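Local coordinates for protein alpha-L-rhamnosidase (PDB 3W5M) that releases terminal alpha-L-rhamnose by hydrolysis from flavonoid glycosides such as naringin and rutin and from gum arabic, and binds L-rhamnose through a calcium-dependent carbohydrate-binding module, at residues A[303-309]-A[370-376]; A[399-403]-A[414-418]; A[125-129]-A[422-426]. The contacts are given in a common frame with arbitrary orientation. Residue numbers count along the deposited sequence, not the author numbering.

Contact 1. Residues A[303-309]-A[370-376]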
ATOM      1  N   ASN A 303     -22.688   1.328   3.061  1.00 18.13           N
ATOM      2  CA  ASN A 303     -24.111   1.055   2.749  1.00 17.51           C
ATOM      3  C   ASN A 303     -24.335   0.080   1.622  1.00 16.85           C
ATOM      4  O   ASN A 303     -23.455  -0.158   0.814  1.00 17.97           O
ATOM      5  CB  ASN A 303     -24.841   2.369   2.442  1.00 18.34           C
ATOM      6  CG  ASN A 303     -24.987   3.262   3.666  1.00 18.96           C
ATOM      7  OD1 ASN A 303     -25.667   2.927   4.618  1.00 20.34           O
ATOM      8  ND2 ASN A 303     -24.332   4.408   3.645  1.00 18.82           N
ATOM      9  N   GLN A 304     -25.535  -0.502   1.565  1.00 17.82           N
ATOM     10  CA  GLN A 304     -25.934  -1.365   0.478  1.00 17.63           C
ATOM     11  C   GLN A 304     -26.727  -0.625  -0.604  1.00 18.63           C
ATOM     12  O   GLN A 304     -27.638   0.126  -0.291  1.00 20.52           O
ATOM     13  CB  GLN A 304     -26.795  -2.495   1.042  1.00 18.27           C
ATOM     14  CG  GLN A 304     -26.022  -3.375   2.032  1.00 19.33           C
ATOM     15  CD  GLN A 304     -26.887  -4.481   2.626  1.00 22.59           C
ATOM     16  OE1 GLN A 304     -28.135  -4.394   2.650  1.00 24.86           O
ATOM     17  NE2 GLN A 304     -26.231  -5.505   3.160  1.00 22.25           N
ATOM     18  N   LEU A 305     -26.355  -0.833  -1.863  1.00 18.91           N
ATOM     19  CA  LEU A 305     -27.056  -0.229  -3.011  1.00 20.11           C
ATOM     20  C   LEU A 305     -27.458  -1.342  -3.962  1.00 20.54           C
ATOM     21  O   LEU A 305     -26.715  -2.303  -4.141  1.00 21.39           O
ATOM     22  CB  LEU A 305     -26.161   0.806  -3.697  1.00 21.01           C
ATOM     23  CG  LEU A 305     -25.974   2.174  -3.029  1.00 21.05           C
ATOM     24  CD1 LEU A 305     -25.227   2.140  -1.713  1.00 23.48           C
ATOM     25  CD2 LEU A 305     -25.150   3.026  -4.005  1.00 23.54           C
ATOM     26  N   ARG A 306     -28.648  -1.265  -4.556  1.00 20.17           N
ATOM     27  CA  ARG A 306     -29.066  -2.356  -5.431  1.00 20.37           C
ATOM     28  C   ARG A 306     -30.040  -1.889  -6.482  1.00 19.69           C
ATOM     29  O   ARG A 306     -30.696  -0.857  -6.311  1.00 19.90           O
ATOM     30  CB  ARG A 306     -29.747  -3.503  -4.651  1.00 21.65           C
ATOM     31  CG  ARG A 306     -31.122  -3.131  -4.102  1.00 21.93           C
ATOM     32  CD  ARG A 306     -31.704  -4.259  -3.230  1.00 21.37           C
ATOM     33  NE  ARG A 306     -31.650  -5.587  -3.854  1.00 23.97           N
ATOM     34  CZ  ARG A 306     -32.597  -6.117  -4.626  1.00 23.29           C
ATOM     35  NH1 ARG A 306     -33.674  -5.411  -4.943  1.00 23.21           N
ATOM     36  NH2 ARG A 306     -32.438  -7.343  -5.104  1.00 23.60           N
ATOM     37  N   HIS A 307     -30.139  -2.706  -7.520  1.00 19.94           N
ATOM     38  CA  HIS A 307     -31.028  -2.479  -8.640  1.00 22.83           C
ATOM     39  C   HIS A 307     -31.444  -3.814  -9.252  1.00 22.89           C
ATOM     40  O   HIS A 307     -30.580  -4.611  -9.650  1.00 21.55           O
ATOM     41  CB  HIS A 307     -30.289  -1.655  -9.673  1.00 23.14           C
ATOM     42  CG  HIS A 307     -31.073  -1.401 -10.923  1.00 25.43           C
ATOM     43  ND1 HIS A 307     -32.311  -0.794 -10.919  1.00 27.95           N
ATOM     44  CD2 HIS A 307     -30.773  -1.640 -12.220  1.00 26.85           C
ATOM     45  CE1 HIS A 307     -32.747  -0.676 -12.163  1.00 27.31           C
ATOM     46  NE2 HIS A 307     -31.841  -1.195 -12.971  1.00 28.77           N
ATOM     47  N   GLU A 308     -32.759  -4.046  -9.357  1.00 24.82           N
ATOM     48  CA  GLU A 308     -33.267  -5.177 -10.157  1.00 26.12           C
ATOM     49  C   GLU A 308     -33.658  -4.749 -11.567  1.00 25.79           C
ATOM     50  O   GLU A 308     -34.067  -3.594 -11.785  1.00 27.70           O
ATOM     51  CB  GLU A 308     -34.442  -5.891  -9.473  1.00 27.42           C
ATOM     52  CG  GLU A 308     -33.983  -6.670  -8.240  1.00 30.74           C
ATOM     53  CD  GLU A 308     -35.074  -7.537  -7.610  1.00 34.15           C
ATOM     54  OE1 GLU A 308     -35.853  -8.169  -8.365  1.00 33.55           O
ATOM     55  OE2 GLU A 308     -35.136  -7.588  -6.352  1.00 33.55           O
ATOM     56  N   PHE A 309     -33.496  -5.668 -12.505  1.00 26.91           N
ATOM     57  CA  PHE A 309     -33.782  -5.424 -13.912  1.00 28.86           C
ATOM     58  C   PHE A 309     -34.063  -6.746 -14.613  1.00 31.54           C
ATOM     59  O   PHE A 309     -33.684  -7.830 -14.134  1.00 34.60           O
ATOM     60  CB  PHE A 309     -32.604  -4.681 -14.593  1.00 27.47           C
ATOM     61  CG  PHE A 309     -31.276  -5.379 -14.426  1.00 26.59           C
ATOM     62  CD1 PHE A 309     -30.560  -5.270 -13.229  1.00 26.77           C
ATOM     63  CD2 PHE A 309     -30.767  -6.178 -15.438  1.00 26.20           C
ATOM     64  CE1 PHE A 309     -29.360  -5.938 -13.079  1.00 26.18           C
ATOM     65  CE2 PHE A 309     -29.555  -6.840 -15.302  1.00 26.95           C
ATOM     66  CZ  PHE A 309     -28.856  -6.729 -14.110  1.00 26.89           C
ATOM     67  N   ASN A 370     -32.943 -10.161 -12.818  1.00 25.43           N
ATOM     68  CA  ASN A 370     -31.552 -10.031 -12.411  1.00 24.78           C
ATOM     69  C   ASN A 370     -31.473  -8.989 -11.301  1.00 22.63           C
ATOM     70  O   ASN A 370     -32.342  -8.113 -11.201  1.00 22.11           O
ATOM     71  CB  ASN A 370     -30.681  -9.568 -13.587  1.00 25.20           C
ATOM     72  CG  ASN A 370     -30.466 -10.641 -14.632  1.00 24.26           C
ATOM     73  OD1 ASN A 370     -29.414 -11.265 -14.678  1.00 23.71           O
ATOM     74  ND2 ASN A 370     -31.453 -10.822 -15.526  1.00 24.62           N
ATOM     75  N   ALA A 371     -30.455  -9.098 -10.449  1.00 22.01           N
ATOM     76  CA  ALA A 371     -30.175  -8.061  -9.459  1.00 22.13           C
ATOM     77  C   ALA A 371     -28.664  -7.727  -9.484  1.00 20.72           C
ATOM     78  O   ALA A 371     -27.820  -8.617  -9.488  1.00 19.91           O
ATOM     79  CB  ALA A 371     -30.575  -8.541  -8.073  1.00 23.07           C
ATOM     80  N   LEU A 372     -28.350  -6.438  -9.512  1.00 21.15           N
ATOM     81  CA  LEU A 372     -26.960  -5.976  -9.388  1.00 20.86           C
ATOM     82  C   LEU A 372     -26.905  -5.191  -8.071  1.00 20.04           C
ATOM     83  O   LEU A 372     -27.834  -4.471  -7.726  1.00 20.10           O
ATOM     84  CB  LEU A 372     -26.563  -5.127 -10.599  1.00 21.96           C
ATOM     85  CG  LEU A 372     -25.143  -4.564 -10.614  1.00 24.00           C
ATOM     86  CD1 LEU A 372     -24.140  -5.689 -10.726  1.00 21.77           C
ATOM     87  CD2 LEU A 372     -24.992  -3.585 -11.778  1.00 25.63           C
ATOM     88  N   ALA A 373     -25.836  -5.365  -7.301  1.00 20.31           N
ATOM     89  CA  ALA A 373     -25.826  -4.825  -5.955  1.00 18.82           C
ATOM     90  C   ALA A 373     -24.400  -4.458  -5.578  1.00 18.44           C
ATOM     91  O   ALA A 373     -23.475  -5.038  -6.121  1.00 18.60           O
ATOM     92  CB  ALA A 373     -26.336  -5.855  -4.990  1.00 19.45           C
ATOM     93  N   ALA A 374     -24.235  -3.518  -4.650  1.00 17.58           N
ATOM     94  CA  ALA A 374     -22.865  -3.199  -4.184  1.00 18.01           C
ATOM     95  C   ALA A 374     -22.858  -2.680  -2.760  1.00 17.66           C
ATOM     96  O   ALA A 374     -23.795  -2.015  -2.347  1.00 18.88           O
ATOM     97  CB  ALA A 374     -22.171  -2.202  -5.135  1.00 17.55           C
ATOM     98  N   TYR A 375     -21.782  -2.978  -2.018  1.00 16.98           N
ATOM     99  CA  TYR A 375     -21.441  -2.246  -0.817  1.00 16.16           C
ATOM    100  C   TYR A 375     -20.592  -1.078  -1.275  1.00 16.16           C
ATOM    101  O   TYR A 375     -19.786  -1.246  -2.187  1.00 16.67           O
ATOM    102  CB  TYR A 375     -20.569  -3.072   0.109  1.00 17.29           C
ATOM    103  CG  TYR A 375     -21.358  -4.102   0.887  1.00 18.23           C
ATOM    104  CD1 TYR A 375     -22.206  -3.702   1.923  1.00 20.25           C
ATOM    105  CD2 TYR A 375     -21.226  -5.454   0.613  1.00 20.93           C
ATOM    106  CE1 TYR A 375     -22.947  -4.635   2.642  1.00 24.46           C
ATOM    107  CE2 TYR A 375     -21.964  -6.407   1.335  1.00 23.58           C
ATOM    108  CZ  TYR A 375     -22.816  -5.975   2.347  1.00 24.52           C
ATOM    109  OH  TYR A 375     -23.595  -6.868   3.094  1.00 28.46           O
ATOM    110  N   VAL A 376     -20.813   0.069  -0.654  1.00 16.34           N
ATOM    111  CA  VAL A 376     -20.041   1.296  -0.953  1.00 17.15           C
ATOM    112  C   VAL A 376     -19.528   1.920   0.349  1.00 16.81           C
ATOM    113  O   VAL A 376     -20.331   2.321   1.188  1.00 17.07           O
ATOM    114  CB  VAL A 376     -20.911   2.332  -1.695  1.00 18.45           C
ATOM    115  CG1 VAL A 376     -20.025   3.547  -2.054  1.00 18.26           C
ATOM    116  CG2 VAL A 376     -21.529   1.701  -2.915  1.00 18.53           C
TER
HETATM  117  O   HOH W   1     -22.039   4.558   1.463  1.00 19.80           O

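Contact 2. Residues A[399-403]-A[414-418]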
ATOM      1  N   LEU A 399     -20.607   5.467  -6.098  1.00 17.06           N
ATOM      2  CA  LEU A 399     -20.431   4.302  -6.984  1.00 16.80           C
ATOM      3  C   LEU A 399     -20.689   4.674  -8.446  1.00 16.77           C
ATOM      4  O   LEU A 399     -21.641   5.397  -8.753  1.00 17.96           O
ATOM      5  CB  LEU A 399     -21.430   3.194  -6.578  1.00 17.86           C
ATOM      6  CG  LEU A 399     -21.444   1.940  -7.451  1.00 19.48           C
ATOM      7  CD1 LEU A 399     -20.195   1.080  -7.299  1.00 20.38           C
ATOM      8  CD2 LEU A 399     -22.712   1.114  -7.193  1.00 22.04           C
ATOM      9  N   LEU A 400     -19.894   4.109  -9.352  1.00 16.66           N
ATOM     10  CA  LEU A 400     -20.166   4.175 -10.782  1.00 17.84           C
ATOM     11  C   LEU A 400     -20.133   2.748 -11.324  1.00 18.93           C
ATOM     12  O   LEU A 400     -19.151   2.016 -11.144  1.00 18.80           O
ATOM     13  CB  LEU A 400     -19.122   5.060 -11.491  1.00 17.57           C
ATOM     14  CG  LEU A 400     -19.378   5.380 -12.967  1.00 18.20           C
ATOM     15  CD1 LEU A 400     -20.526   6.383 -13.064  1.00 19.91           C
ATOM     16  CD2 LEU A 400     -18.129   5.947 -13.608  1.00 19.98           C
ATOM     17  N   ALA A 401     -21.231   2.304 -11.937  1.00 18.62           N
ATOM     18  CA  ALA A 401     -21.257   0.911 -12.443  1.00 19.48           C
ATOM     19  C   ALA A 401     -21.985   0.813 -13.783  1.00 17.42           C
ATOM     20  O   ALA A 401     -23.024   1.455 -13.971  1.00 18.83           O
ATOM     21  CB  ALA A 401     -21.908  -0.012 -11.418  1.00 18.25           C
ATOM     22  N   GLN A 402     -21.425   0.037 -14.691  1.00 17.72           N
ATOM     23  CA  GLN A 402     -22.003  -0.169 -16.044  1.00 17.66           C
ATOM     24  C   GLN A 402     -21.867  -1.626 -16.445  1.00 16.40           C
ATOM     25  O   GLN A 402     -20.774  -2.121 -16.627  1.00 15.50           O
ATOM     26  CB  GLN A 402     -21.262   0.687 -17.058  1.00 18.71           C
ATOM     27  CG  GLN A 402     -21.784   0.656 -18.495  1.00 19.65           C
ATOM     28  CD  GLN A 402     -21.370   1.937 -19.230  1.00 20.93           C
ATOM     29  OE1 GLN A 402     -21.650   3.044 -18.754  1.00 20.10           O
ATOM     30  NE2 GLN A 402     -20.720   1.792 -20.385  1.00 22.01           N
ATOM     31  N   LEU A 403     -23.015  -2.300 -16.540  1.00 18.06           N
ATOM     32  CA  LEU A 403     -23.064  -3.692 -16.944  1.00 19.26           C
ATOM     33  C   LEU A 403     -23.521  -3.758 -18.386  1.00 19.45           C
ATOM     34  O   LEU A 403     -24.574  -3.189 -18.744  1.00 23.20           O
ATOM     35  CB  LEU A 403     -24.044  -4.456 -16.037  1.00 19.49           C
ATOM     36  CG  LEU A 403     -24.386  -5.884 -16.459  1.00 21.85           C
ATOM     37  CD1 LEU A 403     -23.215  -6.823 -16.222  1.00 23.03           C
ATOM     38  CD2 LEU A 403     -25.634  -6.339 -15.698  1.00 21.97           C
ATOM     39  N   ARG A 414     -27.647  -2.411 -21.751  1.00 23.34           N
ATOM     40  CA  ARG A 414     -26.760  -1.742 -20.807  1.00 24.63           C
ATOM     41  C   ARG A 414     -27.536  -1.358 -19.545  1.00 24.45           C
ATOM     42  O   ARG A 414     -28.559  -0.667 -19.610  1.00 25.24           O
ATOM     43  CB  ARG A 414     -26.123  -0.509 -21.480  1.00 24.70           C
ATOM     44  CG  ARG A 414     -25.005   0.099 -20.661  1.00 26.99           C
ATOM     45  CD  ARG A 414     -24.494   1.373 -21.314  1.00 27.05           C
ATOM     46  NE  ARG A 414     -23.791   1.071 -22.558  1.00 29.68           N
ATOM     47  CZ  ARG A 414     -23.032   1.936 -23.219  1.00 29.86           C
ATOM     48  NH1 ARG A 414     -22.856   3.168 -22.761  1.00 32.02           N
ATOM     49  NH2 ARG A 414     -22.456   1.569 -24.345  1.00 31.21           N
ATOM     50  N   ILE A 415     -27.055  -1.818 -18.389  1.00 24.14           N
ATOM     51  CA  ILE A 415     -27.683  -1.512 -17.109  1.00 23.09           C
ATOM     52  C   ILE A 415     -26.664  -0.645 -16.372  1.00 23.53           C
ATOM     53  O   ILE A 415     -25.486  -0.976 -16.345  1.00 23.37           O
ATOM     54  CB  ILE A 415     -27.990  -2.811 -16.311  1.00 26.12           C
ATOM     55  CG1 ILE A 415     -28.864  -3.787 -17.138  1.00 27.12           C
ATOM     56  CG2 ILE A 415     -28.593  -2.486 -14.954  1.00 27.44           C
ATOM     57  CD1 ILE A 415     -30.242  -3.243 -17.502  1.00 29.77           C
ATOM     58  N   THR A 416     -27.096   0.490 -15.833  1.00 23.59           N
ATOM     59  CA  THR A 416     -26.152   1.373 -15.155  1.00 22.57           C
ATOM     60  C   THR A 416     -26.641   1.843 -13.797  1.00 22.73           C
ATOM     61  O   THR A 416     -27.840   1.853 -13.505  1.00 21.47           O
ATOM     62  CB  THR A 416     -25.843   2.644 -15.993  1.00 23.73           C
ATOM     63  OG1 THR A 416     -27.058   3.351 -16.213  1.00 23.75           O
ATOM     64  CG2 THR A 416     -25.213   2.310 -17.345  1.00 24.67           C
ATOM     65  N   SER A 417     -25.677   2.258 -12.980  1.00 21.02           N
ATOM     66  CA  SER A 417     -25.927   3.059 -11.812  1.00 20.36           C
ATOM     67  C   SER A 417     -26.636   4.342 -12.232  1.00 22.54           C
ATOM     68  O   SER A 417     -26.276   4.981 -13.252  1.00 21.95           O
ATOM     69  CB  SER A 417     -24.610   3.384 -11.100  1.00 21.05           C
ATOM     70  OG  SER A 417     -23.661   4.011 -11.957  1.00 19.28           O
ATOM     71  N   GLY A 418     -27.619   4.705 -11.419  1.00 22.15           N
ATOM     72  CA  GLY A 418     -28.482   5.855 -11.663  1.00 23.66           C
ATOM     73  C   GLY A 418     -29.635   5.952 -10.668  1.00 25.40           C
ATOM     74  O   GLY A 418     -29.691   5.201  -9.684  1.00 23.30           O
TER

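Contact 3. Residues A[125-129]-A[422-426]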
ATOM      1  N   ALA A 125     -25.598   6.601  -1.405  1.00 22.66           N
ATOM      2  CA  ALA A 125     -26.730   6.416  -0.489  1.00 21.52           C
ATOM      3  C   ALA A 125     -27.205   7.805  -0.014  1.00 22.27           C
ATOM      4  O   ALA A 125     -26.393   8.738   0.045  1.00 21.81           O
ATOM      5  CB  ALA A 125     -26.318   5.563   0.698  1.00 21.42           C
ATOM      6  N   PRO A 126     -28.511   7.953   0.308  1.00 20.75           N
ATOM      7  CA  PRO A 126     -29.036   9.263   0.719  1.00 22.89           C
ATOM      8  C   PRO A 126     -28.564   9.688   2.117  1.00 24.69           C
ATOM      9  O   PRO A 126     -27.981   8.867   2.845  1.00 25.37           O
ATOM     10  CB  PRO A 126     -30.553   9.035   0.680  1.00 22.14           C
ATOM     11  CG  PRO A 126     -30.691   7.594   1.046  1.00 21.93           C
ATOM     12  CD  PRO A 126     -29.570   6.922   0.316  1.00 21.57           C
ATOM     13  N   ALA A 127     -28.819  10.948   2.480  1.00 25.24           N
ATOM     14  CA  ALA A 127     -28.291  11.566   3.707  1.00 26.48           C
ATOM     15  C   ALA A 127     -28.558  10.805   5.024  1.00 27.64           C
ATOM     16  O   ALA A 127     -27.667  10.735   5.871  1.00 28.05           O
ATOM     17  CB  ALA A 127     -28.742  13.026   3.821  1.00 28.32           C
ATOM     18  N   PRO A 128     -29.766  10.229   5.192  1.00 27.36           N
ATOM     19  CA  PRO A 128     -30.028   9.448   6.405  1.00 27.61           C
ATOM     20  C   PRO A 128     -29.064   8.250   6.600  1.00 28.12           C
ATOM     21  O   PRO A 128     -28.899   7.764   7.725  1.00 28.51           O
ATOM     22  CB  PRO A 128     -31.465   8.938   6.190  1.00 28.65           C
ATOM     23  CG  PRO A 128     -32.094   9.895   5.241  1.00 28.90           C
ATOM     24  CD  PRO A 128     -30.990  10.459   4.389  1.00 28.73           C
ATOM     25  N   LEU A 129     -28.442   7.783   5.515  1.00 25.55           N
ATOM     26  CA  LEU A 129     -27.560   6.608   5.553  1.00 25.77           C
ATOM     27  C   LEU A 129     -26.058   6.970   5.546  1.00 26.62           C
ATOM     28  O   LEU A 129     -25.223   6.175   5.973  1.00 26.19           O
ATOM     29  CB  LEU A 129     -27.904   5.632   4.409  1.00 25.14           C
ATOM     30  CG  LEU A 129     -29.330   5.052   4.366  1.00 25.72           C
ATOM     31  CD1 LEU A 129     -29.474   4.075   3.188  1.00 23.27           C
ATOM     32  CD2 LEU A 129     -29.709   4.374   5.681  1.00 26.74           C
ATOM     33  N   ARG A 422     -31.755   1.622  -5.204  1.00 21.09           N
ATOM     34  CA  ARG A 422     -32.256   1.796  -3.851  1.00 21.14           C
ATOM     35  C   ARG A 422     -31.159   1.413  -2.845  1.00 19.64           C
ATOM     36  O   ARG A 422     -30.283   0.650  -3.187  1.00 19.57           O
ATOM     37  CB  ARG A 422     -33.530   0.961  -3.674  1.00 26.05           C
ATOM     38  CG  ARG A 422     -34.641   1.542  -4.555  1.00 29.58           C
ATOM     39  CD  ARG A 422     -35.941   0.782  -4.508  1.00 35.98           C
ATOM     40  NE  ARG A 422     -36.672   0.942  -3.254  1.00 40.19           N
ATOM     41  CZ  ARG A 422     -37.252   2.063  -2.828  1.00 45.58           C
ATOM     42  NH1 ARG A 422     -37.175   3.192  -3.527  1.00 46.83           N
ATOM     43  NH2 ARG A 422     -37.912   2.050  -1.679  1.00 49.84           N
ATOM     44  N   ALA A 423     -31.242   1.977  -1.653  1.00 20.19           N
ATOM     45  CA  ALA A 423     -30.200   1.889  -0.630  1.00 21.15           C
ATOM     46  C   ALA A 423     -30.743   1.566   0.746  1.00 21.93           C
ATOM     47  O   ALA A 423     -31.889   1.918   1.087  1.00 24.32           O
ATOM     48  CB  ALA A 423     -29.380   3.181  -0.605  1.00 18.43           C
ATOM     49  N   ALA A 424     -29.912   0.890   1.547  1.00 20.61           N
ATOM     50  CA  ALA A 424     -30.220   0.561   2.947  1.00 20.58           C
ATOM     51  C   ALA A 424     -28.915   0.504   3.714  1.00 21.09           C
ATOM     52  O   ALA A 424     -27.852   0.281   3.106  1.00 21.15           O
ATOM     53  CB  ALA A 424     -30.932  -0.765   3.049  1.00 21.50           C
ATOM     54  N   SER A 425     -28.997   0.641   5.038  1.00 21.92           N
ATOM     55  CA  SER A 425     -27.794   0.604   5.890  1.00 23.84           C
ATOM     56  C   SER A 425     -27.131  -0.777   5.903  1.00 24.49           C
ATOM     57  O   SER A 425     -25.911  -0.876   5.777  1.00 25.41           O
ATOM     58  CB  SER A 425     -28.119   1.106   7.305  1.00 25.53           C
ATOM     59  OG  SER A 425     -29.285   0.469   7.785  1.00 30.03           O
ATOM     60  N   GLY A 426     -27.920  -1.849   6.019  1.00 21.88           N
ATOM     61  CA  GLY A 426     -27.324  -3.196   6.070  1.00 22.68           C
ATOM     62  C   GLY A 426     -26.446  -3.397   7.312  1.00 20.23           C
ATOM     63  O   GLY A 426     -26.542  -2.627   8.238  1.00 20.41           O
TER

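Contact 1. Residues A[303-309]-A[370-376]
Strands 303-309 and 370-376 run antiparallel, their axes 4.6 Å apart at an N-to-C angle of 165°, and pair along their whole length. L305 N to A374 O (2.9 Å) and L372 N to H307 O (2.9 Å, 172°) are typical of the backbone bonds; only N303 N to V376 O (3.2 Å, 123°) is weak.

Rotamers decide where the side-chain ends come to lie on each face. On the face of Q304, R306 and E308, the m, t extension of Q304 brings NE2 to Y375 OH (3.0 Å), while its OE1 is held by T445. R306, with chi1 p, runs along its own strand: NH1 and NH2 each lie 3.0 Å from E308 OE2, a salt bridge within one strand, with D455 as a second acidic partner and the carbonyl of W448 bound to NE. The backbone N of G452 donates to E308 OE1, that of F453 to OE2. R306 NH2 passes 3.7 Å from A371 CB, and R306 CB lies 4.2 Å from A373 CB. On the other face, F309 (chi1 54°) swings over the partner strand, so that N370 CB sits 3.6 Å from its ring centroid, 23° off the normal, a CH-pi contact. L305 CD1 meets V376 CG2 at 3.9 Å.

The pair lies inside an antiparallel sheet, between strands 422-424 and 328-333; its F309 face packs on strands 398-407 and 412-416 of the opposing sheet.

Contact 2. Residues A[399-403]-A[414-418]
R414 opens the second segment with its CA 3.3 Å from L403 O, a CA-H...O contact. Its guanidinium lies with one face over the Q402 amide, Q402 NE2 to R414 NH1 being 3.5 Å; both are donors, so this is packing, and S119 OG accepts from NH1. I415 follows in a hydrogen-bonded antiparallel pair with L403: I415 N to L403 O is 2.9 Å and L403 N to I415 O 2.8 Å, both near 166°. Its CB approaches L403 CB to 4.3 Å. T416 forms the next, non-hydrogen-bonded pair with Q402 (CA-CA 4.5 Å), its CG2 packing 3.9 Å from Q402 OE1; the Q402 amide is held elsewhere, NE2 by E404 OE2 and OE1 by the backbone N of S119 and A120.

At S417 the strand has ended, yet S417 N still reaches A401 O (2.9 Å, 168°). The reciprocal bond is made by the side chain: with chi1 p, S417 OG accepts from A401 N (3.0 Å, 170°), and OG also bonds to the carbonyl of K121. G418 then leaves the partner.

The 163° angle and short sequence separation identify a beta hairpin, strands 398-407 and 412-416, at the margin of one sheet of a beta-sandwich, consistent with a jelly-roll domain, the one named the alpha-L-rhamnosidase N-terminal domain in this family.

Contact 3. Residues A[125-129]-A[422-426]
The backbones do not pair: the nearest CA pairs are A125 with A423 at 5.7 Å and L129 with S425 at 6.0 Å, and neither main chain bonds the other. In 125-129, A125 is extended (phi/psi -65/151), P126 occupies the N-cap position, and A127 to L129 enter a short helix, with L129 N donating to P126 O (2.9 Å). In 422-426 the chain is extended through A424 (-150/159), then bends at S425 (-67/-44) and takes a positive phi of 64° at G426.

This turn into helix carries L129 back over the strand, where its CA-to-CB bond points toward 422-426. With chi1 m and chi2 t, it places CD1 3.9 Å from A423 CB and 3.6 Å from A424 CA, while CD2 lies 4.0 Å from S425 CB. The methyl of A423 also points toward the first segment, and completes the apolar patch: its CB is 4.1 Å from A125 CB and 3.9 Å from P126 CD. The 172 Å² buried in total marks a small, purely van der Waals contact.

L459 of strand 459-463 touches both P126 and L129, and N303 ND2 bonds to the L129 carbonyl. The arrangement is a loop and the single short turn of helix 127-130, just after strand 123-124, packed on one face of the antiparallel sheet containing strands 422-424 and 459-463, with L129 the helical residue that makes contact.

Overall arrangement
Contact 1 is the central strand pairing. Contact 2 lies about 10 Å from it, centre to centre, in the opposing sheet, where F309 CD2 to I415 CG1 (3.5 Å) and F309 CZ to L403 CD2 (3.6 Å) indicate two sheets packed into a sandwich. Contact 3, centred about 12 Å from contact 1, packs 125-129 against strand 422-424, the neighbour of 303-311 in contact 1's sheet, with R306 N to R422 O at 2.9 Å. Contacts 2 and 3 are about 18 Å apart between centres, joined by the chain between 418 and 422. In sequence, contact 1 closes before contact 2 opens, and contact 3 encloses both; the inferred carbohydrate-binding module falls in this long loop, whose closure brings 125-129 against the sandwich built from later residues.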